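Local coordinates for putative iron-regulated protein A (Parabacteroides distasonis ATCC 8503, PDB 4ECG) that is a putative iron-regulated protein of the imelysin (peptidase M75) family that binds calcium ions and whose suggested peptidase activity remains an inference, at residues 118-123 / 127-132. Residues are numbered along the deposited sequence; the frame is centred on the assembly and turned at random.
Sequences IEEIIA and FSKISG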
ATOM      1  N   ILE A 118      -2.916  22.798   6.178  1.00 50.95           N
ATOM      2  CA  ILE A 118      -1.736  22.466   7.002  1.00 47.28           C
ATOM      3  C   ILE A 118      -1.040  23.768   7.458  1.00 51.22           C
ATOM      4  O   ILE A 118      -0.758  23.980   8.644  1.00 46.94           O
ATOM      5  CB  ILE A 118      -0.756  21.533   6.257  1.00 48.89           C
ATOM      6  CG1 ILE A 118      -1.421  20.177   5.976  1.00 49.98           C
ATOM      7  CG2 ILE A 118       0.529  21.314   7.082  1.00 48.20           C
ATOM      8  CD1 ILE A 118      -0.697  19.252   5.007  1.00 47.01           C
ATOM      9  N   GLU A 119      -0.816  24.661   6.512  1.00 53.96           N
ATOM     10  CA  GLU A 119      -0.156  25.938   6.772  1.00 60.46           C
ATOM     11  C   GLU A 119      -0.957  26.767   7.780  1.00 56.12           C
ATOM     12  O   GLU A 119      -0.392  27.450   8.659  1.00 52.97           O
ATOM     13  CB  GLU A 119       0.030  26.717   5.465  1.00 66.16           C
ATOM     14  CG  GLU A 119       1.280  27.587   5.428  1.00 80.44           C
ATOM     15  CD  GLU A 119       1.355  28.429   4.144  1.00 92.99           C
ATOM     16  OE1 GLU A 119       1.577  27.838   3.049  1.00 93.43           O
ATOM     17  OE2 GLU A 119       1.183  29.682   4.225  1.00 91.16           O
ATOM     18  N   GLU A 120      -2.274  26.689   7.650  1.00 50.50           N
ATOM     19  CA  GLU A 120      -3.173  27.402   8.510  1.00 53.61           C
ATOM     20  C   GLU A 120      -3.066  26.870   9.940  1.00 53.70           C
ATOM     21  O   GLU A 120      -3.002  27.648  10.901  1.00 58.28           O
ATOM     22  CB  GLU A 120      -4.605  27.284   7.981  1.00 59.70           C
ATOM     23  CG  GLU A 120      -5.622  28.243   8.594  1.00 70.25           C
ATOM     24  CD  GLU A 120      -7.052  27.823   8.258  1.00 77.82           C
ATOM     25  OE1 GLU A 120      -7.391  27.750   7.060  1.00 86.63           O
ATOM     26  OE2 GLU A 120      -7.820  27.523   9.189  1.00 79.88           O
ATOM     27  N   ILE A 121      -3.040  25.558  10.092  1.00 47.30           N
ATOM     28  CA  ILE A 121      -2.930  24.972  11.420  1.00 50.63           C
ATOM     29  C   ILE A 121      -1.543  25.341  12.045  1.00 49.39           C
ATOM     30  O   ILE A 121      -1.443  25.662  13.224  1.00 50.54           O
ATOM     31  CB  ILE A 121      -3.167  23.432  11.385  1.00 49.48           C
ATOM     32  CG1 ILE A 121      -4.622  23.121  11.067  1.00 49.08           C
ATOM     33  CG2 ILE A 121      -2.803  22.802  12.724  1.00 49.66           C
ATOM     34  CD1 ILE A 121      -4.872  21.674  10.733  1.00 45.77           C
ATOM     35  N   ILE A 122      -0.492  25.343  11.244  1.00 44.93           N
ATOM     36  CA  ILE A 122       0.800  25.697  11.745  1.00 48.70           C
ATOM     37  C   ILE A 122       0.748  27.121  12.327  1.00 53.17           C
ATOM     38  O   ILE A 122       1.398  27.393  13.333  1.00 55.27           O
ATOM     39  CB  ILE A 122       1.900  25.602  10.652  1.00 47.15           C
ATOM     40  CG1 ILE A 122       2.101  24.125  10.250  1.00 45.71           C
ATOM     41  CG2 ILE A 122       3.190  26.260  11.149  1.00 42.54           C
ATOM     42  CD1 ILE A 122       2.951  23.911   8.986  1.00 44.73           C
ATOM     43  N   ALA A 123      -0.048  28.007  11.704  1.00 51.48           N
ATOM     44  CA  ALA A 123      -0.176  29.385  12.141  1.00 49.02           C
ATOM     45  C   ALA A 123      -1.088  29.530  13.357  1.00 51.00           C
ATOM     46  O   ALA A 123      -0.795  30.337  14.215  1.00 53.04           O
ATOM     47  CB  ALA A 123      -0.671  30.276  11.012  1.00 45.49           C
ATOM     48  N   PHE A 127      -5.104  22.361  16.302  1.00 48.86           N
ATOM     49  CA  PHE A 127      -4.820  20.955  16.030  1.00 50.01           C
ATOM     50  C   PHE A 127      -6.019  20.022  15.998  1.00 48.53           C
ATOM     51  O   PHE A 127      -5.959  18.997  15.320  1.00 51.59           O
ATOM     52  CB  PHE A 127      -3.770  20.424  16.991  1.00 49.34           C
ATOM     53  CG  PHE A 127      -2.495  21.172  16.919  1.00 48.18           C
ATOM     54  CD1 PHE A 127      -1.786  21.224  15.731  1.00 50.26           C
ATOM     55  CD2 PHE A 127      -1.986  21.797  18.032  1.00 49.38           C
ATOM     56  CE1 PHE A 127      -0.587  21.923  15.666  1.00 53.10           C
ATOM     57  CE2 PHE A 127      -0.811  22.513  17.992  1.00 53.47           C
ATOM     58  CZ  PHE A 127      -0.101  22.576  16.806  1.00 54.11           C
ATOM     59  N   SER A 128      -7.110  20.397  16.644  1.00 47.63           N
ATOM     60  CA  SER A 128      -8.365  19.635  16.555  1.00 52.10           C
ATOM     61  C   SER A 128      -8.861  19.332  15.128  1.00 51.34           C
ATOM     62  O   SER A 128      -9.562  18.341  14.915  1.00 50.82           O
ATOM     63  CB  SER A 128      -9.511  20.297  17.381  1.00 51.71           C
ATOM     64  OG  SER A 128      -9.835  21.596  16.930  1.00 51.42           O
ATOM     65  N   LYS A 129      -8.489  20.165  14.168  1.00 50.63           N
ATOM     66  CA  LYS A 129      -8.888  19.956  12.796  1.00 53.18           C
ATOM     67  C   LYS A 129      -8.270  18.686  12.164  1.00 49.99           C
ATOM     68  O   LYS A 129      -8.691  18.275  11.093  1.00 54.04           O
ATOM     69  CB  LYS A 129      -8.536  21.196  11.949  1.00 58.10           C
ATOM     70  CG  LYS A 129      -9.339  22.466  12.261  1.00 65.58           C
ATOM     71  CD  LYS A 129      -8.975  23.659  11.337  1.00 79.46           C
ATOM     72  CE  LYS A 129      -9.843  23.820  10.050  1.00 88.43           C
ATOM     73  NZ  LYS A 129      -9.546  22.944   8.844  1.00 78.13           N
ATOM     74  N   ILE A 130      -7.258  18.084  12.791  1.00 49.48           N
ATOM     75  CA  ILE A 130      -6.511  17.007  12.159  1.00 47.82           C
ATOM     76  C   ILE A 130      -6.851  15.627  12.694  1.00 53.25           C
ATOM     77  O   ILE A 130      -6.459  14.631  12.100  1.00 51.73           O
ATOM     78  CB  ILE A 130      -4.997  17.257  12.225  1.00 49.82           C
ATOM     79  CG1 ILE A 130      -4.370  16.688  13.476  1.00 47.89           C
ATOM     80  CG2 ILE A 130      -4.686  18.752  12.067  1.00 50.68           C
ATOM     81  CD1 ILE A 130      -2.866  16.878  13.519  1.00 50.15           C
ATOM     82  N   SER A 131      -7.607  15.571  13.783  1.00 51.41           N
ATOM     83  CA  SER A 131      -7.799  14.357  14.544  1.00 53.85           C
ATOM     84  C   SER A 131      -9.196  13.819  14.355  1.00 51.48           C
ATOM     85  O   SER A 131      -9.506  12.802  14.902  1.00 51.85           O
ATOM     86  CB  SER A 131      -7.588  14.656  16.020  1.00 52.71           C
ATOM     87  OG  SER A 131      -8.572  15.605  16.437  1.00 57.61           O
ATOM     88  N   GLY A 132     -10.038  14.486  13.581  1.00 52.53           N
ATOM     89  CA  GLY A 132     -11.389  13.947  13.298  1.00 55.27           C
ATOM     90  C   GLY A 132     -11.499  12.688  12.431  1.00 51.87           C
ATOM     91  O   GLY A 132     -10.497  12.163  11.907  1.00 44.39           O
TER
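Ile121 reaches from helix 115-124 toward Phe127, Lys129 and Ile130 in the turn that follows, an example of one branched residue joining a helix to its own downstream loop. From CB, which points at the turn, the side chain forks. Its position anti to the backbone N carries CG2 of Ile121 to the Phe127 ring, which it meets obliquely, 3.5 Å from CD1 of Phe127 and slightly farther from CE1. The other branch runs through CG1, beside the backbone N (chi1 -69°), and extends with chi2 at 168° to its tip. There CD1 of Ile121 lies 3.9 Å from CB of Lys129 and 3.2 Å from CG2 of Ile130, a value so short that it is doubtful in detail and indicates close packing only. The turn that presents these partners is closed by a backbone hydrogen bond from Ile130 N to Phe127 O (3.0 Å). Glu120 OE2 and Lys129 NZ stay 4.9 Å apart, too far for contact, though their opposite charges probably attract weakly. An alanine in place of Ile121 would remove both branches, and the Phe127 ring and the Ile130 methyl would probably lose their packing against the helix. Helix 171-196 backs the junction, with Tyr176 touching both Ile121 and Ile130 and Leu179 meeting Phe127, while Leu145, in the loop leading to helix 147-155, also packs on Ile121.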